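Local coordinates for protein type I modular polyketide synthase (Streptomyces albus subsp. albus, PDB 6IYT) that probably transfers an alkylmalonyl extender unit, such as ethylmalonyl, from coenzyme A to an acyl carrier protein during salinomycin assembly, serving as an acyltransferase domain of its modular synthase, at residues W45-K50 with A57-L62; P109-V114 with V431-A436; Q200-V205 with W447-A452; P206-G211 with D386-F391; Y402-T407 with V415-T420. One frame throughout, in Å; residues are numbered along the deposited sequence.

Contact 1: W45-K50 with A57-L62; sequences WIVSAK and AQRARL
Val47 and Gln58 make the tight centre of this contact, with Val47 CG1 lying 3.7 Å from Gln58 CB. CG1 is anti to the backbone N (chi1 -164°), which swings this methyl toward the helix. A branched valine suits the place: it is stiff, favours the extended backbone and presents one methyl without needing a long side chain. Around this centre the packing continues in both directions. The aliphatic part of Gln58 covers the strand end, its CG standing 3.9 Å from Ser48 O and 4.0 Å from Ala49 CB, where a small alanine lets the helix come close. At the other end Leu62 CD1 meets Trp45 CE3 at 3.9 Å, obliquely to the indole, so the apolar six-membered part of the indole meets the leucine methyl.

The partly exposed side is looser. Arg59 approaches only with its aliphatic stem, its CG 4.4 Å from Val47 CG1, while the guanidinium group turns elsewhere, to a salt bridge with Glu56 and a hydrogen bond to Leu106 O.

The axes of the two short segments pass 8.5 Å apart at 134°, so helix 52-67 runs back obliquely over edge strand 43-49 of the three-stranded antiparallel sheet. Strand 90-96 is its antiparallel neighbour, Val47 pairing through its backbone with Ala92, and helix 74-84 packs through Leu81 against both Trp45 and Leu62.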
# COMPACT_ATOMS: atom_id res chain seq x y z
N TRP A 45 -20.36 6.86 -10.17
CA TRP A 45 -20.73 7.64 -11.33
C TRP A 45 -19.58 8.62 -11.61
O TRP A 45 -19.32 9.52 -10.79
CB TRP A 45 -21.99 8.46 -11.03
CG TRP A 45 -23.26 7.73 -11.12
CD1 TRP A 45 -23.43 6.37 -11.33
CD2 TRP A 45 -24.57 8.30 -11.08
NE1 TRP A 45 -24.77 6.07 -11.34
CE2 TRP A 45 -25.49 7.24 -11.19
CE3 TRP A 45 -25.06 9.62 -10.93
CZ2 TRP A 45 -26.88 7.45 -11.16
CZ3 TRP A 45 -26.41 9.83 -10.93
CH2 TRP A 45 -27.31 8.75 -11.04
N ILE A 46 -18.87 8.42 -12.72
CA ILE A 46 -17.72 9.24 -13.02
C ILE A 46 -18.13 10.33 -14.00
O ILE A 46 -19.05 10.14 -14.76
CB ILE A 46 -16.51 8.45 -13.55
CG1 ILE A 46 -16.75 7.96 -14.95
CG2 ILE A 46 -16.19 7.28 -12.62
CD1 ILE A 46 -15.54 7.31 -15.55
N VAL A 47 -17.66 11.54 -13.74
CA VAL A 47 -18.01 12.72 -14.57
C VAL A 47 -16.74 13.51 -14.88
O VAL A 47 -15.88 13.66 -14.01
CB VAL A 47 -19.00 13.65 -13.81
CG1 VAL A 47 -19.67 14.64 -14.73
CG2 VAL A 47 -20.05 12.83 -13.10
N SER A 48 -16.65 14.09 -16.09
CA SER A 48 -15.51 14.92 -16.41
C SER A 48 -15.86 15.97 -17.43
O SER A 48 -16.85 15.85 -18.17
CB SER A 48 -14.33 14.08 -16.91
OG SER A 48 -14.62 13.48 -18.17
N ALA A 49 -15.09 17.03 -17.41
CA ALA A 49 -15.31 18.19 -18.30
C ALA A 49 -14.01 18.97 -18.42
O ALA A 49 -13.00 18.56 -17.89
CB ALA A 49 -16.40 19.08 -17.73
N LYS A 50 -14.02 20.06 -19.20
CA LYS A 50 -12.77 20.74 -19.56
C LYS A 50 -12.46 21.93 -18.66
O LYS A 50 -11.37 22.49 -18.74
CB LYS A 50 -12.83 21.22 -21.01
CG LYS A 50 -13.05 20.09 -21.98
CD LYS A 50 -13.05 20.61 -23.38
CE LYS A 50 -13.68 19.65 -24.35
NZ LYS A 50 -13.21 19.96 -25.73
N ALA A 57 -21.47 22.17 -14.72
CA ALA A 57 -22.53 22.06 -15.72
C ALA A 57 -22.88 20.58 -16.01
O ALA A 57 -24.06 20.20 -16.10
CB ALA A 57 -22.12 22.77 -17.03
N GLN A 58 -21.87 19.74 -16.13
CA GLN A 58 -22.13 18.33 -16.40
C GLN A 58 -22.87 17.68 -15.25
O GLN A 58 -23.76 16.87 -15.46
CB GLN A 58 -20.84 17.56 -16.68
CG GLN A 58 -20.19 17.87 -18.02
CD GLN A 58 -21.14 17.74 -19.21
OE1 GLN A 58 -21.21 18.63 -20.08
NE2 GLN A 58 -21.85 16.64 -19.27
N ARG A 59 -22.44 17.99 -14.02
CA ARG A 59 -23.12 17.47 -12.83
C ARG A 59 -24.57 17.93 -12.79
O ARG A 59 -25.47 17.15 -12.47
CB ARG A 59 -22.39 17.89 -11.56
CG ARG A 59 -21.08 17.17 -11.38
CD ARG A 59 -20.16 17.91 -10.44
NE ARG A 59 -20.85 18.31 -9.24
CZ ARG A 59 -20.59 19.42 -8.57
NH1 ARG A 59 -19.59 20.22 -8.94
NH2 ARG A 59 -21.29 19.70 -7.48
N ALA A 60 -24.81 19.19 -13.14
CA ALA A 60 -26.17 19.74 -13.16
C ALA A 60 -27.03 19.13 -14.25
O ALA A 60 -28.23 18.84 -14.02
CB ALA A 60 -26.12 21.25 -13.33
N ARG A 61 -26.45 18.89 -15.42
CA ARG A 61 -27.20 18.31 -16.55
C ARG A 61 -27.56 16.82 -16.28
O ARG A 61 -28.70 16.37 -16.56
CB ARG A 61 -26.39 18.43 -17.84
CG ARG A 61 -26.30 19.87 -18.36
CD ARG A 61 -25.26 20.02 -19.44
NE ARG A 61 -25.58 19.21 -20.60
CZ ARG A 61 -26.49 19.54 -21.50
NH1 ARG A 61 -27.01 20.77 -21.49
NH2 ARG A 61 -26.76 18.71 -22.51
N LEU A 62 -26.62 16.10 -15.69
CA LEU A 62 -26.91 14.72 -15.21
C LEU A 62 -28.03 14.68 -14.15
O LEU A 62 -28.92 13.82 -14.21
CB LEU A 62 -25.62 14.10 -14.65
CG LEU A 62 -25.27 12.70 -15.07
CD1 LEU A 62 -24.45 12.03 -13.98
CD2 LEU A 62 -26.46 11.85 -15.49

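Contact 2: P109-V114 with V431-A436; sequences PDVAGV and VLTSFA
Val111 supplies the whole strand side of this contact, resting on Ala436 and Thr433 of the helix. The apolar packing is dominated by Ala436: its CB lies 3.8 Å from Val111 CB and equally 3.8 Å from Val111 CG2. Alanine is well suited here, because its single methyl allows the strand to approach the helix surface, with 6.3 Å between the CA atoms of Val111 and Ala436. One turn earlier, Thr433 offers its methyl, CG2 standing 4.0 Å from Val111 CG2. That methyl is anti to the backbone N of Thr433, a rotation that also places OG1 for its hydrogen bond to Arg429 O in the preceding turn. Threonine thus serves two ends, carbon toward the valine and oxygen back into its own helix.

A second kind of contact is between carbon and backbone oxygen. Val111 CG1 sits 3.7 Å from Ala436 O, a van der Waals approach, and the same carbonyl receives a hydrogen bond from Thr440 OG1.

Charge and backbone pairing act beside the contact rather than across it. Asp110 forms a salt bridge with Arg429 and accepts a hydrogen bond from Leu95 N, while Asp110 and Val111 together face Val93 in a classic beta bulge, which begins edge strand 111-114.

With no polar bond between the two segments, the contact rests on dispersion and on the burial of methyl groups, which has little directional preference; the directional bonds of Asp110 and Thr433 lie beside it.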
# COMPACT_ATOMS: atom_id res chain seq x y z
N PRO A 109 -19.70 15.86 -4.86
CA PRO A 109 -19.15 14.55 -5.15
C PRO A 109 -18.16 14.07 -4.10
O PRO A 109 -17.42 14.88 -3.51
CB PRO A 109 -18.44 14.77 -6.48
CG PRO A 109 -19.26 15.84 -7.14
CD PRO A 109 -19.64 16.76 -6.01
N ASP A 110 -18.03 12.78 -3.98
CA ASP A 110 -17.11 12.19 -3.00
C ASP A 110 -15.64 12.55 -3.25
O ASP A 110 -14.89 12.84 -2.31
CB ASP A 110 -17.31 10.68 -2.96
CG ASP A 110 -18.77 10.28 -2.62
OD1 ASP A 110 -19.65 10.33 -3.53
OD2 ASP A 110 -19.04 9.87 -1.45
N VAL A 111 -15.23 12.56 -4.51
CA VAL A 111 -13.85 12.83 -4.88
C VAL A 111 -13.88 13.70 -6.12
O VAL A 111 -14.67 13.46 -7.04
CB VAL A 111 -13.09 11.50 -5.22
CG1 VAL A 111 -11.65 11.79 -5.53
CG2 VAL A 111 -13.16 10.53 -4.06
N ALA A 112 -13.04 14.73 -6.13
CA ALA A 112 -12.90 15.59 -7.29
C ALA A 112 -11.48 16.00 -7.44
O ALA A 112 -10.73 16.12 -6.45
CB ALA A 112 -13.79 16.81 -7.18
N GLY A 113 -11.06 16.20 -8.67
CA GLY A 113 -9.69 16.59 -8.91
C GLY A 113 -9.43 17.00 -10.35
O GLY A 113 -10.34 17.02 -11.18
N VAL A 114 -8.19 17.36 -10.64
CA VAL A 114 -7.82 17.77 -11.98
C VAL A 114 -6.66 16.91 -12.45
O VAL A 114 -5.73 16.65 -11.68
CB VAL A 114 -7.41 19.27 -12.00
CG1 VAL A 114 -6.96 19.67 -13.38
CG2 VAL A 114 -8.57 20.15 -11.54
N VAL A 431 -12.09 0.99 -1.72
CA VAL A 431 -11.44 0.68 -3.01
C VAL A 431 -11.84 1.72 -4.05
O VAL A 431 -11.00 2.25 -4.77
CB VAL A 431 -11.79 -0.73 -3.50
CG1 VAL A 431 -11.24 -0.98 -4.89
CG2 VAL A 431 -11.24 -1.76 -2.50
N LEU A 432 -13.14 1.89 -4.24
CA LEU A 432 -13.62 2.86 -5.24
C LEU A 432 -13.12 4.26 -4.96
O LEU A 432 -12.88 5.04 -5.91
CB LEU A 432 -15.14 2.85 -5.30
CG LEU A 432 -15.81 1.58 -5.86
CD1 LEU A 432 -17.32 1.72 -5.78
CD2 LEU A 432 -15.37 1.30 -7.28
N THR A 433 -13.04 4.63 -3.68
CA THR A 433 -12.50 5.94 -3.28
C THR A 433 -11.02 6.12 -3.64
O THR A 433 -10.64 7.10 -4.26
CB THR A 433 -12.75 6.24 -1.79
OG1 THR A 433 -14.17 6.18 -1.52
CG2 THR A 433 -12.25 7.61 -1.43
N SER A 434 -10.22 5.08 -3.45
CA SER A 434 -8.85 5.12 -3.87
C SER A 434 -8.71 5.15 -5.38
O SER A 434 -7.90 5.93 -5.94
CB SER A 434 -8.09 3.93 -3.27
OG SER A 434 -8.03 4.08 -1.86
N PHE A 435 -9.54 4.37 -6.08
CA PHE A 435 -9.57 4.43 -7.53
C PHE A 435 -9.89 5.89 -8.00
O PHE A 435 -9.30 6.39 -8.94
CB PHE A 435 -10.64 3.51 -8.11
CG PHE A 435 -10.33 2.04 -8.07
CD1 PHE A 435 -9.11 1.53 -7.63
CD2 PHE A 435 -11.29 1.14 -8.55
CE1 PHE A 435 -8.86 0.16 -7.70
CE2 PHE A 435 -11.07 -0.22 -8.55
CZ PHE A 435 -9.85 -0.71 -8.12
N ALA A 436 -10.92 6.49 -7.39
CA ALA A 436 -11.35 7.85 -7.75
C ALA A 436 -10.27 8.89 -7.45
O ALA A 436 -10.05 9.81 -8.24
CB ALA A 436 -12.63 8.21 -7.03

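Contact 3: Q200-V205 with W447-A452; sequences QSVGVV and WTAVFA
Val202 has the most surface buried here, Ala449 comes next and Ser201 third. Val202 reaches across with CG1, which lies 4.3 Å from Ala449 CB and 4.4 Å from Val450 CG2, so from a buried position the valine branch offers one apolar methyl to two side chains of the facing segment.

Ala449 points its methyl at the backbone of the other segment: Ala449 CB is 3.4 Å from Ser201 O, a close carbon-to-carbonyl approach for which alanine's single methyl is well suited. Ser201 takes part through this carbonyl and not through its hydroxyl, since OG bonds back to Val198 O in the helix behind.

The shape of the first segment follows from how helix 181-200 ends. Gly203 is the C-prime residue of a Schellman motif, with positive phi (80°): its N bonds to Gln200 O at 2.9 Å, and Val204 N to Trp199 O.

The contact thus joins the end of helix 181-200 to residues 447-450, which have helical backbone angles without the regular helix bonds. Helix 428-439 lies beside both, Phe435 touching Val202 and Leu432 touching Val450, and Val202 also pairs through its backbone with Asp446.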
# COMPACT_ATOMS: atom_id res chain seq x y z
N GLN A 200 -4.58 -4.10 -10.41
CA GLN A 200 -4.38 -4.75 -11.68
C GLN A 200 -5.69 -4.96 -12.45
O GLN A 200 -5.73 -4.79 -13.67
CB GLN A 200 -3.71 -6.09 -11.43
CG GLN A 200 -3.46 -6.90 -12.68
CD GLN A 200 -2.72 -8.20 -12.36
OE1 GLN A 200 -2.70 -8.65 -11.20
NE2 GLN A 200 -2.08 -8.77 -13.35
N SER A 201 -6.79 -5.18 -11.72
CA SER A 201 -8.08 -5.47 -12.34
C SER A 201 -8.71 -4.26 -13.04
O SER A 201 -9.58 -4.42 -13.95
CB SER A 201 -9.07 -6.05 -11.29
OG SER A 201 -9.71 -5.01 -10.56
N VAL A 202 -8.22 -3.06 -12.73
CA VAL A 202 -8.64 -1.85 -13.46
C VAL A 202 -7.51 -1.27 -14.27
O VAL A 202 -7.51 -0.08 -14.65
CB VAL A 202 -9.24 -0.80 -12.52
CG1 VAL A 202 -10.57 -1.30 -11.98
CG2 VAL A 202 -8.28 -0.45 -11.39
N GLY A 203 -6.51 -2.12 -14.52
CA GLY A 203 -5.41 -1.80 -15.45
C GLY A 203 -4.34 -0.91 -14.86
O GLY A 203 -3.58 -0.26 -15.60
N VAL A 204 -4.27 -0.83 -13.54
CA VAL A 204 -3.21 -0.04 -12.89
C VAL A 204 -2.15 -0.99 -12.41
O VAL A 204 -2.42 -1.87 -11.54
CB VAL A 204 -3.76 0.81 -11.72
CG1 VAL A 204 -2.64 1.54 -10.98
CG2 VAL A 204 -4.76 1.82 -12.23
N VAL A 205 -1.01 -0.96 -13.11
CA VAL A 205 0.05 -1.94 -12.90
C VAL A 205 1.39 -1.25 -12.72
O VAL A 205 1.62 -0.15 -13.25
CB VAL A 205 0.15 -2.96 -14.08
CG1 VAL A 205 -1.10 -3.84 -14.15
CG2 VAL A 205 0.38 -2.27 -15.41
N TRP A 447 -12.66 1.93 -15.48
CA TRP A 447 -13.84 1.94 -14.67
C TRP A 447 -14.89 0.94 -15.14
O TRP A 447 -15.70 0.49 -14.35
CB TRP A 447 -14.43 3.31 -14.66
CG TRP A 447 -13.66 4.27 -13.82
CD1 TRP A 447 -12.81 5.22 -14.25
CD2 TRP A 447 -13.75 4.42 -12.41
NE1 TRP A 447 -12.33 5.93 -13.20
CE2 TRP A 447 -12.89 5.47 -12.05
CE3 TRP A 447 -14.49 3.79 -11.41
CZ2 TRP A 447 -12.67 5.83 -10.73
CZ3 TRP A 447 -14.30 4.18 -10.10
CH2 TRP A 447 -13.45 5.25 -9.78
N THR A 448 -14.90 0.62 -16.42
CA THR A 448 -15.84 -0.38 -16.93
C THR A 448 -15.69 -1.73 -16.20
O THR A 448 -16.68 -2.43 -15.97
CB THR A 448 -15.64 -0.59 -18.43
OG1 THR A 448 -16.01 0.62 -19.13
CG2 THR A 448 -16.46 -1.76 -18.93
N ALA A 449 -14.47 -2.06 -15.79
CA ALA A 449 -14.21 -3.32 -15.11
C ALA A 449 -14.89 -3.40 -13.73
O ALA A 449 -15.19 -4.48 -13.23
CB ALA A 449 -12.71 -3.55 -14.99
N VAL A 450 -15.19 -2.25 -13.12
CA VAL A 450 -15.93 -2.22 -11.87
C VAL A 450 -17.31 -2.87 -12.01
O VAL A 450 -17.87 -3.38 -11.04
CB VAL A 450 -16.07 -0.75 -11.35
CG1 VAL A 450 -17.05 -0.67 -10.22
CG2 VAL A 450 -14.72 -0.22 -10.93
N PHE A 451 -17.89 -2.80 -13.21
CA PHE A 451 -19.24 -3.24 -13.41
C PHE A 451 -19.35 -4.71 -13.87
O PHE A 451 -20.46 -5.22 -14.08
CB PHE A 451 -19.95 -2.33 -14.41
CG PHE A 451 -20.12 -0.93 -13.93
CD1 PHE A 451 -21.17 -0.61 -13.07
CD2 PHE A 451 -19.14 0.02 -14.18
CE1 PHE A 451 -21.23 0.64 -12.48
CE2 PHE A 451 -19.22 1.28 -13.60
CZ PHE A 451 -20.26 1.59 -12.78
N ALA A 452 -18.22 -5.41 -13.89
CA ALA A 452 -18.21 -6.84 -14.27
C ALA A 452 -19.14 -7.63 -13.36
O ALA A 452 -19.12 -7.46 -12.12
CB ALA A 452 -16.81 -7.39 -14.20

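Contact 4: P206-G211 with D386-F391; sequences PDAVVG and DGFDVF
Phe388 meets Ala208 and Asp207 with the far end of its ring, and following the side chain outward shows why. CB leaves the backbone in the direction of strand 208-211 but still lies 7.0 Å from Ala208 CB. CG is anti to the carbonyl carbon (chi1 -69°), and from there the ring extends toward the other strand. Phe388 CD2 and CE1 stay farther off, 4.8 Å and 4.6 Å from Ala208 CB. Only CE2 and CZ arrive: CE2 lies 3.7 Å from Ala208 CB and 4.0 Å from Asp207 CB, and CZ, the tip, is 3.6 Å from Ala208 CB. Both carbons approach the ring obliquely.

The residue types fit these distances. Phenylalanine is long enough to bridge strands that are not adjacent, the CA atoms of Asp207 and Phe388 being 8.8 Å apart, and alanine gives its tip a small apolar seat. Asp207 contributes only its CB; its carboxylate turns instead to the backbone, OD2 accepting a hydrogen bond from Thr121 N. Gly387, with positive phi, closes the preceding helix in a Schellman motif and delivers Phe388 to the start of its strand.

In the four-stranded parallel sheet strand 120-125 lies between 208-211 and 388-393, so the ring spans a strand, touching Lys120 on it, while Leu383 of helix 376-385 packs against Phe388. Strand 208-211 ends in Gly211, the first residue of a probable GxSxG nucleophile elbow with Ser213.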
# COMPACT_ATOMS: atom_id res chain seq x y z
N PRO A 206 2.31 -1.91 -12.01
CA PRO A 206 3.63 -1.28 -11.77
C PRO A 206 4.55 -1.35 -12.97
O PRO A 206 4.51 -2.34 -13.72
CB PRO A 206 4.21 -2.13 -10.64
CG PRO A 206 3.55 -3.43 -10.79
CD PRO A 206 2.13 -3.10 -11.20
N ASP A 207 5.23 -0.24 -13.25
CA ASP A 207 6.39 -0.22 -14.14
C ASP A 207 7.66 -0.55 -13.37
O ASP A 207 8.73 -0.86 -13.96
CB ASP A 207 6.54 1.17 -14.81
CG ASP A 207 5.31 1.56 -15.64
OD1 ASP A 207 4.90 0.73 -16.48
OD2 ASP A 207 4.73 2.66 -15.43
N ALA A 208 7.57 -0.43 -12.06
CA ALA A 208 8.64 -0.79 -11.14
C ALA A 208 8.01 -1.07 -9.78
O ALA A 208 6.89 -0.63 -9.53
CB ALA A 208 9.64 0.32 -11.02
N VAL A 209 8.79 -1.65 -8.87
CA VAL A 209 8.32 -1.86 -7.50
C VAL A 209 9.38 -1.41 -6.51
O VAL A 209 10.55 -1.32 -6.86
CB VAL A 209 8.00 -3.33 -7.21
CG1 VAL A 209 6.88 -3.84 -8.10
CG2 VAL A 209 9.26 -4.19 -7.35
N VAL A 210 8.92 -0.95 -5.33
CA VAL A 210 9.82 -0.57 -4.22
C VAL A 210 9.21 -1.05 -2.94
O VAL A 210 8.00 -0.91 -2.71
CB VAL A 210 10.03 0.94 -4.12
CG1 VAL A 210 11.10 1.25 -3.09
CG2 VAL A 210 10.43 1.51 -5.45
N GLY A 211 10.03 -1.66 -2.11
CA GLY A 211 9.58 -2.16 -0.82
C GLY A 211 10.36 -1.52 0.33
O GLY A 211 11.50 -1.04 0.16
N ASP A 386 13.70 9.51 -12.32
CA ASP A 386 13.57 8.53 -13.39
C ASP A 386 12.19 8.60 -14.12
O ASP A 386 11.85 7.70 -14.88
CB ASP A 386 13.80 7.10 -12.82
CG ASP A 386 15.30 6.78 -12.59
OD1 ASP A 386 16.14 7.64 -12.93
OD2 ASP A 386 15.62 5.68 -12.06
N GLY A 387 11.38 9.56 -13.72
CA GLY A 387 10.16 9.92 -14.42
C GLY A 387 8.92 9.23 -13.87
O GLY A 387 7.93 9.06 -14.60
N PHE A 388 9.01 8.75 -12.61
CA PHE A 388 7.82 8.21 -11.88
C PHE A 388 7.06 9.33 -11.20
O PHE A 388 7.64 10.13 -10.47
CB PHE A 388 8.25 7.14 -10.85
CG PHE A 388 8.76 5.87 -11.45
CD1 PHE A 388 10.04 5.79 -11.97
CD2 PHE A 388 7.92 4.76 -11.58
CE1 PHE A 388 10.50 4.61 -12.53
CE2 PHE A 388 8.36 3.60 -12.13
CZ PHE A 388 9.65 3.53 -12.66
N ASP A 389 5.76 9.44 -11.48
CA ASP A 389 4.93 10.35 -10.68
C ASP A 389 3.63 9.74 -10.17
O ASP A 389 2.80 10.45 -9.65
CB ASP A 389 4.65 11.68 -11.44
CG ASP A 389 3.79 11.48 -12.69
OD1 ASP A 389 3.44 10.31 -13.02
OD2 ASP A 389 3.53 12.49 -13.41
N VAL A 390 3.52 8.42 -10.21
CA VAL A 390 2.38 7.76 -9.63
C VAL A 390 2.93 6.69 -8.71
O VAL A 390 3.56 5.74 -9.18
CB VAL A 390 1.44 7.08 -10.70
CG1 VAL A 390 0.30 6.31 -10.03
CG2 VAL A 390 0.86 8.13 -11.67
N PHE A 391 2.64 6.82 -7.43
CA PHE A 391 3.13 5.91 -6.42
C PHE A 391 1.93 5.30 -5.78
O PHE A 391 1.14 6.02 -5.15
CB PHE A 391 3.92 6.67 -5.34
CG PHE A 391 5.26 7.22 -5.81
CD1 PHE A 391 5.31 8.30 -6.67
CD2 PHE A 391 6.44 6.73 -5.31
CE1 PHE A 391 6.53 8.86 -7.03
CE2 PHE A 391 7.66 7.19 -5.80
CZ PHE A 391 7.70 8.26 -6.66

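Contact 5: Y402-T407 with V415-T420; sequences YGISET and VLAQGT
Ile404 and Ser405 meet Ala417 with no ring between them; the flat groups here are an amide and a carbonyl, each bonded within its own segment. The Gln418 amide has Gly419 O in its plane, NE2 donating at 3.0 Å and 161°, and NE2 bonds Glu437 OE1 as well. The Gly403 carbonyl is approached from opposite faces, by Thr407 OG1 at 2.8 Å and by Thr407 N.

The direct side-chain packing between the segments is mostly apolar. Ile404 CG2, anti to the backbone N, lies 4.0 Å from Ala417 CB and 4.1 Å from Val415 CG2, the isoleucine and valine side chains crossing at about a right angle. The small Ala417 lets the helix lie near the strand, and its CB also touches Ser405 OG at 3.7 Å.

Serine suits this partly exposed position: its OG bonds Thr401 O in its own helix and also a water at 2.9 Å, which donates to Val415 O at 3.1 Å, a water-mediated bridge between helix and strand.

The contact closes the beta-alpha-beta unit of strand 388-393, helix 401-411 and strand 416-418, the helix covering edge strand 416-418 and its neighbour, where Ile404 rests on Phe391.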
# COMPACT_ATOMS: atom_id res chain seq x y z
N TYR A 402 2.75 9.80 3.04
CA TYR A 402 3.12 11.12 3.61
C TYR A 402 4.58 11.45 3.31
O TYR A 402 4.89 12.54 2.81
CB TYR A 402 2.89 11.14 5.11
CG TYR A 402 3.16 12.49 5.74
CD1 TYR A 402 2.25 13.53 5.63
CD2 TYR A 402 4.37 12.73 6.41
CE1 TYR A 402 2.48 14.75 6.23
CE2 TYR A 402 4.60 13.95 7.02
CZ TYR A 402 3.64 14.95 6.94
OH TYR A 402 3.88 16.18 7.50
N GLY A 403 5.44 10.47 3.49
CA GLY A 403 6.86 10.62 3.20
C GLY A 403 7.15 10.84 1.72
O GLY A 403 8.03 11.61 1.38
N ILE A 404 6.41 10.17 0.85
CA ILE A 404 6.58 10.36 -0.56
C ILE A 404 6.23 11.80 -0.96
O ILE A 404 6.98 12.44 -1.67
CB ILE A 404 5.72 9.36 -1.37
CG1 ILE A 404 6.25 7.94 -1.14
CG2 ILE A 404 5.76 9.69 -2.85
CD1 ILE A 404 5.27 6.85 -1.53
N SER A 405 5.07 12.30 -0.51
CA SER A 405 4.67 13.69 -0.82
C SER A 405 5.67 14.70 -0.27
O SER A 405 6.09 15.63 -0.98
CB SER A 405 3.28 13.99 -0.24
OG SER A 405 2.36 13.06 -0.73
N GLU A 406 6.08 14.50 0.98
CA GLU A 406 7.09 15.40 1.64
C GLU A 406 8.41 15.45 0.85
O GLU A 406 9.03 16.52 0.65
CB GLU A 406 7.36 14.89 3.05
CG GLU A 406 6.78 15.74 4.16
CD GLU A 406 7.51 15.53 5.49
OE1 GLU A 406 8.56 14.82 5.50
OE2 GLU A 406 7.02 16.03 6.52
N THR A 407 8.87 14.28 0.41
CA THR A 407 10.06 14.20 -0.43
C THR A 407 9.85 14.89 -1.78
O THR A 407 10.71 15.64 -2.24
CB THR A 407 10.46 12.73 -0.67
OG1 THR A 407 10.70 12.08 0.59
CG2 THR A 407 11.69 12.63 -1.54
N VAL A 415 3.79 14.77 -7.45
CA VAL A 415 3.48 13.36 -7.74
C VAL A 415 2.16 12.96 -7.07
O VAL A 415 1.64 13.69 -6.23
CB VAL A 415 4.60 12.42 -7.21
CG1 VAL A 415 5.95 12.85 -7.74
CG2 VAL A 415 4.61 12.40 -5.68
N LEU A 416 1.58 11.82 -7.51
CA LEU A 416 0.44 11.23 -6.81
C LEU A 416 0.93 10.13 -5.88
O LEU A 416 1.69 9.26 -6.30
CB LEU A 416 -0.55 10.66 -7.80
CG LEU A 416 -1.67 9.80 -7.21
CD1 LEU A 416 -2.65 10.63 -6.42
CD2 LEU A 416 -2.38 9.05 -8.32
N ALA A 417 0.60 10.26 -4.61
CA ALA A 417 0.90 9.24 -3.61
C ALA A 417 -0.39 8.70 -3.05
O ALA A 417 -1.13 9.41 -2.36
CB ALA A 417 1.77 9.84 -2.52
N GLN A 418 -0.74 7.51 -3.48
CA GLN A 418 -2.08 7.00 -3.33
C GLN A 418 -2.01 5.72 -2.53
O GLN A 418 -1.30 4.82 -2.89
CB GLN A 418 -2.65 6.72 -4.70
CG GLN A 418 -4.01 6.13 -4.65
CD GLN A 418 -4.99 7.07 -4.08
OE1 GLN A 418 -5.08 8.20 -4.53
NE2 GLN A 418 -5.66 6.66 -3.00
N GLY A 419 -2.79 5.64 -1.45
CA GLY A 419 -2.97 4.38 -0.71
C GLY A 419 -4.08 3.51 -1.29
O GLY A 419 -4.73 3.89 -2.26
N THR A 420 -4.27 2.33 -0.69
CA THR A 420 -5.28 1.42 -1.11
C THR A 420 -6.36 1.38 -0.06
O THR A 420 -7.36 2.06 -0.21
CB THR A 420 -4.72 0.03 -1.40
OG1 THR A 420 -3.61 0.14 -2.31
CG2 THR A 420 -5.77 -0.84 -2.03
O HOH W 1 1.62 14.32 -3.23

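How the contacts relate
Contact 1 comes first along the chain and contact 2 opens after it; their centres are 14 Å apart, and both reach the antiparallel sheet 43-49, 90-96, 111-114. Contacts 4 and 5, centres 12 Å apart, share the four-stranded parallel sheet, in which strands 388-393 and 416-418 are neighbours; both lie within the sequence span enclosed by contact 2. Contact 3 alternates with contact 2 along the chain, touching it where Ala436 and Phe435 meet Trp447. Helix 428-439 joins the small sheet, through strand 111-114, to the acyltransferase part, and reaches contact 5 through Ser434 and Thr420; Ile46 on Trp447 links contacts 1 and 3. Contacts 1 and 4 stay about 17 Å apart at their nearest atoms.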